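Local coordinates for protein precorrin-6Y C5,15-methyltransferase (Decarboxylating) (Geobacter metallireducens, PDB 3E05) that probably methylates a precorrin ring with S-adenosylmethionine in adenosylcobalamin biosynthesis, this chain being the C-terminal domain of a longer enzyme, at residues Leu36-Gly48 / Leu103-Gly116. Sequence-based numbering, arbitrary orientation.
Sequences LRLQDDLVMWDIG and LDDLPDPDRVFIGG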
# COMPACT_ATOMS: atom_id res chain seq x y z
N LEU D 36 8.38 3.41 -19.54
CA LEU D 36 9.41 3.57 -20.58
C LEU D 36 8.89 4.11 -21.92
O LEU D 36 9.70 4.50 -22.76
CB LEU D 36 10.17 2.26 -20.80
CG LEU D 36 11.28 1.96 -19.77
CD1 LEU D 36 11.60 0.49 -19.73
CD2 LEU D 36 12.54 2.79 -20.11
N ARG D 37 7.57 4.13 -22.11
CA ARG D 37 6.93 4.67 -23.32
C ARG D 37 7.57 4.10 -24.60
O ARG D 37 8.10 4.84 -25.42
CB ARG D 37 6.98 6.21 -23.34
CG ARG D 37 6.09 6.90 -22.35
CD ARG D 37 6.44 8.38 -22.24
NE ARG D 37 6.55 9.02 -23.55
CZ ARG D 37 7.19 10.17 -23.78
NH1 ARG D 37 7.80 10.81 -22.78
NH2 ARG D 37 7.23 10.66 -25.01
N LEU D 38 7.55 2.79 -24.71
CA LEU D 38 8.20 2.07 -25.79
C LEU D 38 7.40 2.14 -27.10
O LEU D 38 6.18 2.15 -27.10
CB LEU D 38 8.43 0.61 -25.40
CG LEU D 38 9.32 0.33 -24.17
CD1 LEU D 38 9.52 -1.18 -24.01
CD2 LEU D 38 10.65 1.05 -24.23
N GLN D 39 8.12 2.21 -28.20
CA GLN D 39 7.54 2.01 -29.52
C GLN D 39 8.56 1.23 -30.32
O GLN D 39 9.73 1.21 -29.94
CB GLN D 39 7.17 3.35 -30.19
CG GLN D 39 8.20 4.45 -30.05
CD GLN D 39 7.66 5.80 -30.50
OE1 GLN D 39 6.98 6.50 -29.75
NE2 GLN D 39 7.98 6.18 -31.73
N ASP D 40 8.15 0.59 -31.41
CA ASP D 40 9.07 -0.24 -32.18
C ASP D 40 10.23 0.58 -32.79
O ASP D 40 10.14 1.80 -32.88
CB ASP D 40 8.30 -1.03 -33.25
CG ASP D 40 8.98 -2.35 -33.58
OD1 ASP D 40 10.05 -2.64 -33.02
OD2 ASP D 40 8.43 -3.11 -34.41
N ASP D 41 11.33 -0.10 -33.10
CA ASP D 41 12.53 0.48 -33.76
C ASP D 41 13.44 1.33 -32.89
O ASP D 41 14.42 1.89 -33.40
CB ASP D 41 12.17 1.26 -35.05
CG ASP D 41 11.42 0.43 -36.06
OD1 ASP D 41 11.91 -0.65 -36.45
OD2 ASP D 41 10.33 0.88 -36.49
N LEU D 42 13.15 1.44 -31.59
CA LEU D 42 14.00 2.27 -30.70
C LEU D 42 15.21 1.51 -30.19
O LEU D 42 15.23 0.28 -30.20
CB LEU D 42 13.21 2.81 -29.50
CG LEU D 42 12.02 3.76 -29.74
CD1 LEU D 42 11.54 4.31 -28.42
CD2 LEU D 42 12.38 4.91 -30.67
N VAL D 43 16.21 2.24 -29.73
CA VAL D 43 17.34 1.64 -29.05
C VAL D 43 17.19 1.86 -27.54
O VAL D 43 17.00 2.99 -27.10
CB VAL D 43 18.70 2.20 -29.57
CG1 VAL D 43 19.87 1.72 -28.68
CG2 VAL D 43 18.92 1.78 -31.03
N MET D 44 17.28 0.77 -26.79
CA MET D 44 17.17 0.80 -25.34
C MET D 44 18.43 0.26 -24.67
O MET D 44 18.96 -0.77 -25.07
CB MET D 44 15.94 -0.02 -24.92
CG MET D 44 15.70 -0.15 -23.39
SD MET D 44 14.14 -1.01 -23.07
CE MET D 44 14.64 -1.94 -21.64
N TRP D 45 18.92 0.96 -23.64
CA TRP D 45 19.91 0.37 -22.73
C TRP D 45 19.23 -0.15 -21.44
O TRP D 45 18.42 0.57 -20.85
CB TRP D 45 20.95 1.41 -22.32
CG TRP D 45 21.79 2.03 -23.42
CD1 TRP D 45 21.88 1.64 -24.73
CD2 TRP D 45 22.70 3.13 -23.27
NE1 TRP D 45 22.77 2.45 -25.41
CE2 TRP D 45 23.30 3.36 -24.53
CE3 TRP D 45 23.06 3.94 -22.19
CZ2 TRP D 45 24.23 4.38 -24.74
CZ3 TRP D 45 23.99 4.97 -22.41
CH2 TRP D 45 24.56 5.17 -23.67
N ASP D 46 19.57 -1.37 -21.02
CA ASP D 46 19.13 -1.91 -19.74
C ASP D 46 20.40 -2.07 -18.88
O ASP D 46 21.13 -3.06 -19.00
CB ASP D 46 18.37 -3.23 -19.95
CG ASP D 46 17.94 -3.93 -18.66
OD1 ASP D 46 18.19 -3.45 -17.52
OD2 ASP D 46 17.32 -5.00 -18.79
N ILE D 47 20.65 -1.07 -18.04
CA ILE D 47 21.83 -1.04 -17.18
C ILE D 47 21.62 -1.77 -15.85
O ILE D 47 20.74 -1.40 -15.06
CB ILE D 47 22.30 0.39 -16.93
CG1 ILE D 47 22.64 1.06 -18.28
CG2 ILE D 47 23.52 0.42 -15.98
CD1 ILE D 47 22.79 2.55 -18.21
N GLY D 48 22.43 -2.81 -15.62
CA GLY D 48 22.28 -3.68 -14.46
C GLY D 48 21.12 -4.61 -14.71
O GLY D 48 20.14 -4.63 -13.94
N LEU D 103 29.55 1.69 -22.26
CA LEU D 103 28.48 2.44 -22.92
C LEU D 103 28.94 3.05 -24.23
O LEU D 103 28.13 3.35 -25.10
CB LEU D 103 27.93 3.55 -22.00
CG LEU D 103 27.29 3.19 -20.66
CD1 LEU D 103 26.86 4.47 -19.95
CD2 LEU D 103 26.10 2.26 -20.82
N ASP D 104 30.26 3.23 -24.37
CA ASP D 104 30.83 3.95 -25.51
C ASP D 104 30.61 3.25 -26.86
O ASP D 104 30.33 3.91 -27.85
CB ASP D 104 32.31 4.24 -25.28
CG ASP D 104 32.55 5.13 -24.07
OD1 ASP D 104 31.79 6.10 -23.88
OD2 ASP D 104 33.49 4.84 -23.29
N ASP D 105 30.71 1.93 -26.87
CA ASP D 105 30.54 1.14 -28.10
C ASP D 105 29.08 0.95 -28.52
O ASP D 105 28.80 0.51 -29.64
CB ASP D 105 31.22 -0.22 -27.95
CG ASP D 105 32.74 -0.14 -28.08
OD1 ASP D 105 33.33 0.93 -27.80
OD2 ASP D 105 33.35 -1.16 -28.47
N LEU D 106 28.15 1.29 -27.62
CA LEU D 106 26.72 1.16 -27.88
C LEU D 106 26.20 2.33 -28.71
O LEU D 106 26.75 3.43 -28.62
CB LEU D 106 25.95 1.08 -26.55
CG LEU D 106 26.40 0.08 -25.48
CD1 LEU D 106 25.56 0.30 -24.24
CD2 LEU D 106 26.27 -1.35 -25.95
N PRO D 107 25.14 2.11 -29.52
CA PRO D 107 24.49 3.26 -30.15
C PRO D 107 23.77 4.11 -29.13
O PRO D 107 23.40 3.60 -28.05
CB PRO D 107 23.48 2.62 -31.12
CG PRO D 107 23.36 1.23 -30.74
CD PRO D 107 24.53 0.83 -29.91
N ASP D 108 23.59 5.39 -29.45
CA ASP D 108 22.84 6.32 -28.62
C ASP D 108 21.43 5.80 -28.31
O ASP D 108 20.76 5.25 -29.19
CB ASP D 108 22.77 7.70 -29.27
CG ASP D 108 24.13 8.35 -29.41
OD1 ASP D 108 25.15 7.66 -29.16
OD2 ASP D 108 24.19 9.53 -29.78
N PRO D 109 21.02 5.93 -27.04
CA PRO D 109 19.75 5.34 -26.62
C PRO D 109 18.57 6.31 -26.71
O PRO D 109 18.71 7.52 -26.49
CB PRO D 109 20.03 4.97 -25.17
CG PRO D 109 20.99 6.05 -24.69
CD PRO D 109 21.72 6.59 -25.92
N ASP D 110 17.41 5.77 -27.06
CA ASP D 110 16.15 6.46 -26.95
C ASP D 110 15.59 6.25 -25.53
O ASP D 110 14.86 7.09 -25.03
CB ASP D 110 15.15 5.90 -27.94
CG ASP D 110 15.54 6.18 -29.39
OD1 ASP D 110 15.48 7.35 -29.78
OD2 ASP D 110 15.89 5.23 -30.11
N ARG D 111 15.92 5.11 -24.94
CA ARG D 111 15.28 4.64 -23.71
C ARG D 111 16.37 4.01 -22.84
O ARG D 111 17.16 3.21 -23.33
CB ARG D 111 14.18 3.61 -24.03
CG ARG D 111 13.02 4.11 -24.86
CD ARG D 111 12.31 5.27 -24.18
NE ARG D 111 11.10 5.68 -24.88
CZ ARG D 111 11.04 6.66 -25.79
NH1 ARG D 111 12.13 7.34 -26.13
NH2 ARG D 111 9.88 6.95 -26.37
N VAL D 112 16.45 4.41 -21.57
CA VAL D 112 17.38 3.76 -20.68
C VAL D 112 16.64 3.35 -19.41
O VAL D 112 15.97 4.19 -18.80
CB VAL D 112 18.59 4.64 -20.32
CG1 VAL D 112 19.45 3.94 -19.30
CG2 VAL D 112 19.42 4.95 -21.56
N PHE D 113 16.74 2.08 -19.08
CA PHE D 113 16.30 1.56 -17.79
C PHE D 113 17.53 1.28 -16.95
O PHE D 113 18.47 0.64 -17.41
CB PHE D 113 15.43 0.31 -17.92
CG PHE D 113 15.05 -0.29 -16.58
CD1 PHE D 113 14.26 0.45 -15.68
CD2 PHE D 113 15.52 -1.55 -16.19
CE1 PHE D 113 13.90 -0.09 -14.41
CE2 PHE D 113 15.16 -2.09 -14.94
CZ PHE D 113 14.35 -1.35 -14.05
N ILE D 114 17.55 1.83 -15.74
CA ILE D 114 18.62 1.55 -14.80
C ILE D 114 18.08 0.66 -13.67
O ILE D 114 17.36 1.13 -12.78
CB ILE D 114 19.22 2.87 -14.25
CG1 ILE D 114 19.72 3.75 -15.41
CG2 ILE D 114 20.33 2.58 -13.25
CD1 ILE D 114 19.90 5.21 -15.06
N GLY D 115 18.40 -0.63 -13.75
CA GLY D 115 17.97 -1.63 -12.76
C GLY D 115 19.00 -1.89 -11.66
O GLY D 115 18.68 -2.46 -10.62
N GLY D 116 20.24 -1.49 -11.92
CA GLY D 116 21.33 -1.67 -10.95
C GLY D 116 22.50 -0.78 -11.31
O GLY D 116 22.89 -0.71 -12.48
O HOH W 1 20.06 -5.23 -11.35
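L36 and R37, at the C-terminal end of helix 26-35, offer their backbone carbonyls to the side chain of R111. R37 O lies in the guanidinium plane of R111 and accepts R111 NH2 at 2.9 Å and R111 NE at 3.2 Å, a side-on grip on one oxygen; a weak bond from R111 NE to L36 O adds to it. R111 NH1 turns back to D110 O of its own segment, while L42 CD1 sits 3.6 Å above the centre of one guanidinium face. The bend at R111 chi2 (-59°) turns the guanidinium toward the carbonyls of L36 and R37. Next, V43 N donates almost straight (173°) to the anti lone pair of D110 OD2, and V43 O receives both D110 N and R111 N.

From there strands 43-47 and 111-114 run nearly parallel, with W45 N bonded to R111 O, F113 N to W45 O and I47 N to F113 O. The indole of W45 is packed on both faces: P109 CG stands 3.5 Å from the centroid of the six-membered ring, 8° off its normal, and the methyls L103 CD2 and L106 CD1 make CH-pi contacts opposite. W45 NE1 donates to P107 O (2.9 Å), which together with the packing on both faces helps fix the ring's rotation. D46, whose OD2 bonds S55, brings OD1 to the edge of the F113 ring. I47 O then accepts G115 N (2.8 Å) and G116 N.

These are the central strands of a Rossmann-like methyltransferase sheet. Three carbonyl oxygens, of L36, R37 and D110, accept N-H groups of the buried R111 guanidinium, and their partial negative charge probably stabilises its cation.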